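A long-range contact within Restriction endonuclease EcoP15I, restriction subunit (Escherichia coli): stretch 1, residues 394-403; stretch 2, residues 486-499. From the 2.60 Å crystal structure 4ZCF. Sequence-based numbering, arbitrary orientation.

Stretch 1 (394-403) PRIKPLTLFF
Stretch 2 486-499: ELLLSLDNPRRFIF

Two elements hold these stretches together: a short parallel β ladder and a lysine whose ammonium group is enclosed by backbone carbonyls. The two stretches bury 781 Å² between them, both sides summed. Strand 399-403 runs beside strand 497-499 with N-to-C directions 19° apart and axes approaching to 4.7 Å. The register pairs Thr400 with Phe497, Leu401 with Ile498 and Phe402 with Phe499, at CA-CA distances of 4.8, 4.8 and 4.9 Å. Both strands are extended, with phi/psi of -117/128 at Thr400, -116/121 at Leu401, -100/130 at Phe497 and -125/134 at Ile498.

Three backbone hydrogen bonds stitch the ladder in the staggered pattern of parallel sheets. Thr400 N donates to Arg496 O (2.9 Å, 166°), Ile498 N donates to Thr400 O (2.8 Å, 151°), and Phe402 N donates to Ile498 O (2.7 Å, 175°). Thr400 and Ile498 thus each use both backbone polar groups across the interface. The same carbonyls receive CA-H...O contacts, from Leu399 CA to Arg496 O (3.3 Å), Phe497 CA to Thr400 O (3.3 Å) and Leu401 CA to Ile498 O (3.6 Å).

Before the strand, Lys397 (phi/psi -88/109) directs its CB toward the second stretch and extends through an all-t side chain, with chi1 -171°, chi2 -168°, chi3 -177° and chi4 -177°. Its NZ donates to four carbonyls: Leu488 O at 2.8 Å, Ser490 O at 3.1 Å, Asn493 O at 2.9 Å and Arg495 O at 2.8 Å. The long aliphatic chain carries the charge of this buried lysine to the carbonyls, and 137 Å² of the residue is covered, the largest share in either stretch. Leu491 (chi1 m, chi2 p) packs against the base of this chain, its CD1 3.8 Å from Lys397 CB, while its CD2 lies 4.0 Å from Arg395 CB.

The segment that supplies these acceptors is itself braced. Ser490 to Asn493 form a type I turn, with a weak Asn493 N to Ser490 O bond of 3.4 Å. Leu487 O accepts from Ser490 N (3.1 Å) and from Asn493 ND2 (2.5 Å), the asparagine adopting chi1 p. Arg496, also chi1 p, has its CB sideways to the first stretch, and its guanidinium turns back on its own stretch, where NE donates to Pro494 O at 2.7 Å.

Mostly apolar side chains line both faces of the ladder. Leu401 (t, p) and Ile498 (chi1 m) share one face, with Leu401 CD1 3.7 Å from Ile498 CG2; Leu399 (m, t) adds a contact from its CB to Ile498 CD1 at 4.3 Å. Thr400, Phe402, Phe497 and Phe499 occupy the other, all with chi1 m. Thr400 CB sits 3.8 Å from Phe497 CD1, and that same CD1 lies at the edge of the Phe402 ring, 4.0 Å from Phe402 CE2. The Phe402 and Phe499 rings are nearly parallel, at 13° with centroids 4.9 Å apart, but slid so that they barely overlap. The phenyl groups make apolar contact along this face and bring no side-chain polar group that would need a partner.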

ATOM      1  N   PRO C 394      10.957  30.872 -34.954  1.00 73.41           N
ATOM      2  CA  PRO C 394      11.009  30.598 -33.508  1.00 73.31           C
ATOM      3  C   PRO C 394      12.343  30.009 -33.035  1.00 77.18           C
ATOM      4  O   PRO C 394      12.980  29.231 -33.750  1.00 77.47           O
ATOM      5  CB  PRO C 394       9.830  29.637 -33.266  1.00 74.71           C
ATOM      6  CG  PRO C 394       8.996  29.708 -34.492  1.00 78.93           C
ATOM      7  CD  PRO C 394       9.904  30.087 -35.620  1.00 74.66           C
ATOM      8  N   ARG C 395      12.745  30.382 -31.810  1.00 72.60           N
ATOM      9  CA  ARG C 395      13.976  29.953 -31.159  1.00 71.93           C
ATOM     10  C   ARG C 395      13.957  28.465 -30.783  1.00 75.59           C
ATOM     11  O   ARG C 395      12.887  27.900 -30.517  1.00 75.11           O
ATOM     12  CB  ARG C 395      14.237  30.813 -29.927  1.00 72.58           C
ATOM     13  N   ILE C 396      15.156  27.835 -30.798  1.00 71.10           N
ATOM     14  CA  ILE C 396      15.415  26.429 -30.461  1.00 69.91           C
ATOM     15  C   ILE C 396      16.479  26.445 -29.366  1.00 73.65           C
ATOM     16  O   ILE C 396      17.517  27.083 -29.554  1.00 73.72           O
ATOM     17  CB  ILE C 396      15.903  25.624 -31.711  1.00 72.45           C
ATOM     18  CG1 ILE C 396      14.866  25.660 -32.849  1.00 72.83           C
ATOM     19  CG2 ILE C 396      16.267  24.174 -31.352  1.00 72.31           C
ATOM     20  CD1 ILE C 396      15.438  26.003 -34.217  1.00 79.57           C
ATOM     21  N   LYS C 397      16.224  25.772 -28.225  1.00 69.43           N
ATOM     22  CA  LYS C 397      17.196  25.715 -27.129  1.00 68.91           C
ATOM     23  C   LYS C 397      18.158  24.524 -27.330  1.00 73.67           C
ATOM     24  O   LYS C 397      17.736  23.370 -27.195  1.00 72.66           O
ATOM     25  CB  LYS C 397      16.517  25.663 -25.751  1.00 70.54           C
ATOM     26  CG  LYS C 397      17.508  25.814 -24.600  1.00 72.02           C
ATOM     27  CD  LYS C 397      16.896  25.469 -23.260  1.00 73.16           C
ATOM     28  CE  LYS C 397      17.884  25.700 -22.145  1.00 65.96           C
ATOM     29  NZ  LYS C 397      17.332  25.298 -20.826  1.00 62.79           N
ATOM     30  N   PRO C 398      19.449  24.778 -27.671  1.00 70.92           N
ATOM     31  CA  PRO C 398      20.378  23.654 -27.870  1.00 70.22           C
ATOM     32  C   PRO C 398      20.985  23.151 -26.568  1.00 73.36           C
ATOM     33  O   PRO C 398      21.058  23.881 -25.578  1.00 72.82           O
ATOM     34  CB  PRO C 398      21.436  24.231 -28.813  1.00 72.11           C
ATOM     35  CG  PRO C 398      21.377  25.717 -28.632  1.00 76.68           C
ATOM     36  CD  PRO C 398      20.126  26.079 -27.875  1.00 72.34           C
ATOM     37  N   LEU C 399      21.404  21.886 -26.566  1.00 69.86           N
ATOM     38  CA  LEU C 399      22.018  21.268 -25.394  1.00 68.77           C
ATOM     39  C   LEU C 399      23.325  20.568 -25.774  1.00 69.38           C
ATOM     40  O   LEU C 399      23.437  20.020 -26.874  1.00 68.15           O
ATOM     41  CB  LEU C 399      21.058  20.261 -24.693  1.00 68.92           C
ATOM     42  CG  LEU C 399      19.620  20.701 -24.306  1.00 73.96           C
ATOM     43  CD1 LEU C 399      18.823  19.527 -23.766  1.00 73.96           C
ATOM     44  CD2 LEU C 399      19.610  21.819 -23.264  1.00 76.66           C
ATOM     45  N   THR C 400      24.300  20.595 -24.850  1.00 64.01           N
ATOM     46  CA  THR C 400      25.588  19.912 -24.959  1.00 63.26           C
ATOM     47  C   THR C 400      25.631  18.900 -23.817  1.00 65.22           C
ATOM     48  O   THR C 400      25.372  19.254 -22.659  1.00 63.66           O
ATOM     49  CB  THR C 400      26.792  20.897 -24.969  1.00 68.65           C
ATOM     50  OG1 THR C 400      26.784  21.636 -26.195  1.00 68.51           O
ATOM     51  CG2 THR C 400      28.142  20.183 -24.844  1.00 63.11           C
ATOM     52  N   LEU C 401      25.929  17.641 -24.162  1.00 60.99           N
ATOM     53  CA  LEU C 401      26.016  16.537 -23.224  1.00 60.65           C
ATOM     54  C   LEU C 401      27.433  15.999 -23.172  1.00 65.14           C
ATOM     55  O   LEU C 401      27.968  15.557 -24.189  1.00 64.46           O
ATOM     56  CB  LEU C 401      25.000  15.436 -23.604  1.00 60.59           C
ATOM     57  CG  LEU C 401      25.049  14.085 -22.862  1.00 64.64           C
ATOM     58  CD1 LEU C 401      24.769  14.243 -21.379  1.00 64.07           C
ATOM     59  CD2 LEU C 401      24.052  13.119 -23.461  1.00 67.33           C
ATOM     60  N   PHE C 402      28.035  16.038 -21.974  1.00 62.63           N
ATOM     61  CA  PHE C 402      29.381  15.541 -21.717  1.00 62.74           C
ATOM     62  C   PHE C 402      29.295  14.194 -21.029  1.00 70.14           C
ATOM     63  O   PHE C 402      28.544  14.061 -20.059  1.00 70.34           O
ATOM     64  CB  PHE C 402      30.179  16.528 -20.840  1.00 63.75           C
ATOM     65  CG  PHE C 402      30.672  17.774 -21.543  1.00 64.72           C
ATOM     66  CD1 PHE C 402      31.806  17.737 -22.350  1.00 67.39           C
ATOM     67  CD2 PHE C 402      30.035  18.996 -21.358  1.00 66.25           C
ATOM     68  CE1 PHE C 402      32.263  18.891 -23.000  1.00 68.02           C
ATOM     69  CE2 PHE C 402      30.498  20.152 -22.001  1.00 68.81           C
ATOM     70  CZ  PHE C 402      31.606  20.090 -22.820  1.00 66.96           C
ATOM     71  N   PHE C 403      30.060  13.195 -21.514  1.00 68.48           N
ATOM     72  CA  PHE C 403      30.101  11.875 -20.882  1.00 68.88           C
ATOM     73  C   PHE C 403      31.385  11.612 -20.086  1.00 75.66           C
ATOM     74  O   PHE C 403      32.443  11.351 -20.663  1.00 75.45           O
ATOM     75  CB  PHE C 403      29.804  10.738 -21.868  1.00 70.46           C
ATOM     76  CG  PHE C 403      28.342  10.483 -22.117  1.00 71.57           C
ATOM     77  CD1 PHE C 403      27.489  10.148 -21.070  1.00 74.32           C
ATOM     78  CD2 PHE C 403      27.822  10.533 -23.402  1.00 73.24           C
ATOM     79  CE1 PHE C 403      26.130   9.926 -21.299  1.00 74.99           C
ATOM     80  CE2 PHE C 403      26.465  10.295 -23.632  1.00 76.11           C
ATOM     81  CZ  PHE C 403      25.629   9.991 -22.580  1.00 74.04           C
ATOM     82  N   GLU C 486      11.323  18.261 -19.283  1.00 75.66           N
ATOM     83  CA  GLU C 486      10.541  19.457 -19.649  1.00 76.03           C
ATOM     84  C   GLU C 486      11.215  20.728 -19.140  1.00 79.40           C
ATOM     85  O   GLU C 486      11.037  21.797 -19.729  1.00 78.39           O
ATOM     86  CB  GLU C 486       9.128  19.359 -19.085  1.00 76.97           C
ATOM     87  N   LEU C 487      11.983  20.597 -18.039  1.00 75.94           N
ATOM     88  CA  LEU C 487      12.726  21.685 -17.412  1.00 75.22           C
ATOM     89  C   LEU C 487      13.908  22.083 -18.285  1.00 78.56           C
ATOM     90  O   LEU C 487      14.019  23.256 -18.622  1.00 78.16           O
ATOM     91  CB  LEU C 487      13.178  21.301 -15.994  1.00 75.11           C
ATOM     92  CG  LEU C 487      12.060  20.975 -15.002  1.00 80.02           C
ATOM     93  CD1 LEU C 487      12.600  20.217 -13.804  1.00 80.37           C
ATOM     94  CD2 LEU C 487      11.321  22.234 -14.558  1.00 82.24           C
ATOM     95  N   LEU C 488      14.743  21.104 -18.713  1.00 74.60           N
ATOM     96  CA  LEU C 488      15.908  21.331 -19.582  1.00 74.11           C
ATOM     97  C   LEU C 488      15.573  22.001 -20.914  1.00 76.94           C
ATOM     98  O   LEU C 488      16.403  22.749 -21.429  1.00 77.26           O
ATOM     99  CB  LEU C 488      16.669  20.021 -19.868  1.00 74.29           C
ATOM    100  CG  LEU C 488      17.814  19.602 -18.933  1.00 79.05           C
ATOM    101  CD1 LEU C 488      18.476  18.321 -19.453  1.00 78.75           C
ATOM    102  CD2 LEU C 488      18.874  20.719 -18.767  1.00 81.02           C
ATOM    103  N   LEU C 489      14.391  21.709 -21.485  1.00 72.08           N
ATOM    104  CA  LEU C 489      13.971  22.257 -22.776  1.00 71.96           C
ATOM    105  C   LEU C 489      13.362  23.666 -22.658  1.00 77.09           C
ATOM    106  O   LEU C 489      13.234  24.364 -23.668  1.00 77.14           O
ATOM    107  CB  LEU C 489      13.018  21.280 -23.506  1.00 71.87           C
ATOM    108  CG  LEU C 489      13.514  19.824 -23.696  1.00 75.79           C
ATOM    109  CD1 LEU C 489      12.361  18.864 -23.868  1.00 76.00           C
ATOM    110  CD2 LEU C 489      14.437  19.699 -24.862  1.00 76.41           C
ATOM    111  N   SER C 490      13.014  24.083 -21.422  1.00 74.42           N
ATOM    112  CA  SER C 490      12.427  25.386 -21.095  1.00 74.62           C
ATOM    113  C   SER C 490      13.449  26.509 -21.226  1.00 79.04           C
ATOM    114  O   SER C 490      14.497  26.487 -20.574  1.00 77.98           O
ATOM    115  CB  SER C 490      11.830  25.370 -19.686  1.00 78.89           C
ATOM    116  OG  SER C 490      11.342  26.638 -19.270  1.00 89.50           O
ATOM    117  N   LEU C 491      13.109  27.513 -22.048  1.00 76.83           N
ATOM    118  CA  LEU C 491      13.940  28.687 -22.305  1.00 77.13           C
ATOM    119  C   LEU C 491      14.001  29.647 -21.094  1.00 83.32           C
ATOM    120  O   LEU C 491      14.748  30.633 -21.117  1.00 83.66           O
ATOM    121  CB  LEU C 491      13.478  29.393 -23.591  1.00 77.07           C
ATOM    122  CG  LEU C 491      14.031  28.817 -24.907  1.00 81.94           C
ATOM    123  CD1 LEU C 491      13.253  27.576 -25.362  1.00 82.34           C
ATOM    124  CD2 LEU C 491      13.990  29.849 -26.005  1.00 83.88           C
ATOM    125  N   ASP C 492      13.253  29.322 -20.020  1.00 79.93           N
ATOM    126  CA  ASP C 492      13.235  30.076 -18.772  1.00 79.71           C
ATOM    127  C   ASP C 492      14.503  29.814 -17.935  1.00 82.88           C
ATOM    128  O   ASP C 492      14.976  30.740 -17.277  1.00 82.73           O
ATOM    129  CB  ASP C 492      11.986  29.732 -17.966  1.00 80.54           C
ATOM    130  N   ASN C 493      15.049  28.567 -17.951  1.00 79.01           N
ATOM    131  CA  ASN C 493      16.257  28.210 -17.184  1.00 78.70           C
ATOM    132  C   ASN C 493      17.567  28.183 -18.010  1.00 82.85           C
ATOM    133  O   ASN C 493      17.563  27.705 -19.151  1.00 81.98           O
ATOM    134  CB  ASN C 493      16.076  26.936 -16.359  1.00 77.99           C
ATOM    135  CG  ASN C 493      15.883  25.704 -17.181  1.00 97.28           C
ATOM    136  OD1 ASN C 493      16.837  24.985 -17.492  1.00 91.03           O
ATOM    137  ND2 ASN C 493      14.642  25.444 -17.552  1.00 89.37           N
ATOM    138  N   PRO C 494      18.695  28.685 -17.429  1.00 79.15           N
ATOM    139  CA  PRO C 494      19.956  28.756 -18.194  1.00 78.39           C
ATOM    140  C   PRO C 494      20.703  27.455 -18.482  1.00 80.31           C
ATOM    141  O   PRO C 494      21.594  27.487 -19.331  1.00 79.66           O
ATOM    142  CB  PRO C 494      20.807  29.717 -17.361  1.00 80.38           C
ATOM    143  CG  PRO C 494      20.326  29.509 -15.965  1.00 85.00           C
ATOM    144  CD  PRO C 494      18.846  29.312 -16.097  1.00 80.44           C
ATOM    145  N   ARG C 495      20.380  26.335 -17.783  1.00 75.61           N
ATOM    146  CA  ARG C 495      21.038  25.025 -17.966  1.00 74.26           C
ATOM    147  C   ARG C 495      20.947  24.505 -19.413  1.00 75.74           C
ATOM    148  O   ARG C 495      19.859  24.417 -19.981  1.00 74.29           O
ATOM    149  CB  ARG C 495      20.480  24.000 -16.985  1.00 74.96           C
ATOM    150  N   ARG C 496      22.109  24.222 -20.014  1.00 72.35           N
ATOM    151  CA  ARG C 496      22.256  23.753 -21.397  1.00 72.01           C
ATOM    152  C   ARG C 496      23.383  22.726 -21.524  1.00 74.77           C
ATOM    153  O   ARG C 496      23.403  21.940 -22.470  1.00 74.04           O
ATOM    154  CB  ARG C 496      22.475  24.941 -22.354  1.00 72.83           C
ATOM    155  CG  ARG C 496      23.727  25.765 -22.056  1.00 81.03           C
ATOM    156  CD  ARG C 496      23.597  27.210 -22.474  1.00 88.54           C
ATOM    157  NE  ARG C 496      23.237  28.053 -21.338  1.00 97.16           N
ATOM    158  CZ  ARG C 496      23.578  29.331 -21.205  1.00108.10           C
ATOM    159  NH1 ARG C 496      24.291  29.937 -22.147  1.00 90.49           N
ATOM    160  NH2 ARG C 496      23.209  30.012 -20.128  1.00 94.76           N
ATOM    161  N   PHE C 497      24.327  22.754 -20.574  1.00 70.62           N
ATOM    162  CA  PHE C 497      25.448  21.828 -20.518  1.00 69.91           C
ATOM    163  C   PHE C 497      25.100  20.777 -19.494  1.00 72.33           C
ATOM    164  O   PHE C 497      24.648  21.121 -18.405  1.00 71.52           O
ATOM    165  CB  PHE C 497      26.756  22.547 -20.142  1.00 71.74           C
ATOM    166  CG  PHE C 497      27.205  23.593 -21.137  1.00 73.28           C
ATOM    167  CD1 PHE C 497      27.953  23.239 -22.253  1.00 76.52           C
ATOM    168  CD2 PHE C 497      26.900  24.934 -20.945  1.00 75.17           C
ATOM    169  CE1 PHE C 497      28.374  24.208 -23.169  1.00 77.39           C
ATOM    170  CE2 PHE C 497      27.314  25.901 -21.864  1.00 78.07           C
ATOM    171  CZ  PHE C 497      28.059  25.532 -22.963  1.00 76.31           C
ATOM    172  N   ILE C 498      25.252  19.499 -19.858  1.00 68.31           N
ATOM    173  CA  ILE C 498      24.933  18.390 -18.968  1.00 67.68           C
ATOM    174  C   ILE C 498      26.133  17.473 -18.810  1.00 71.04           C
ATOM    175  O   ILE C 498      26.764  17.087 -19.792  1.00 70.53           O
ATOM    176  CB  ILE C 498      23.651  17.611 -19.411  1.00 70.75           C
ATOM    177  CG1 ILE C 498      22.386  18.495 -19.342  1.00 71.54           C
ATOM    178  CG2 ILE C 498      23.447  16.336 -18.579  1.00 70.04           C
ATOM    179  CD1 ILE C 498      21.971  19.151 -20.682  1.00 79.67           C
ATOM    180  N   PHE C 499      26.413  17.103 -17.569  1.00 67.70           N
ATOM    181  CA  PHE C 499      27.466  16.173 -17.241  1.00 67.61           C
ATOM    182  C   PHE C 499      26.805  14.906 -16.741  1.00 71.27           C
ATOM    183  O   PHE C 499      26.110  14.917 -15.725  1.00 70.56           O
ATOM    184  CB  PHE C 499      28.426  16.777 -16.211  1.00 69.66           C
ATOM    185  CG  PHE C 499      29.332  17.831 -16.798  1.00 71.67           C
ATOM    186  CD1 PHE C 499      28.937  19.165 -16.847  1.00 74.90           C
ATOM    187  CD2 PHE C 499      30.589  17.493 -17.294  1.00 74.21           C
ATOM    188  CE1 PHE C 499      29.780  20.142 -17.388  1.00 76.24           C
ATOM    189  CE2 PHE C 499      31.433  18.471 -17.839  1.00 77.32           C
ATOM    190  CZ  PHE C 499      31.024  19.790 -17.878  1.00 75.52           C
TER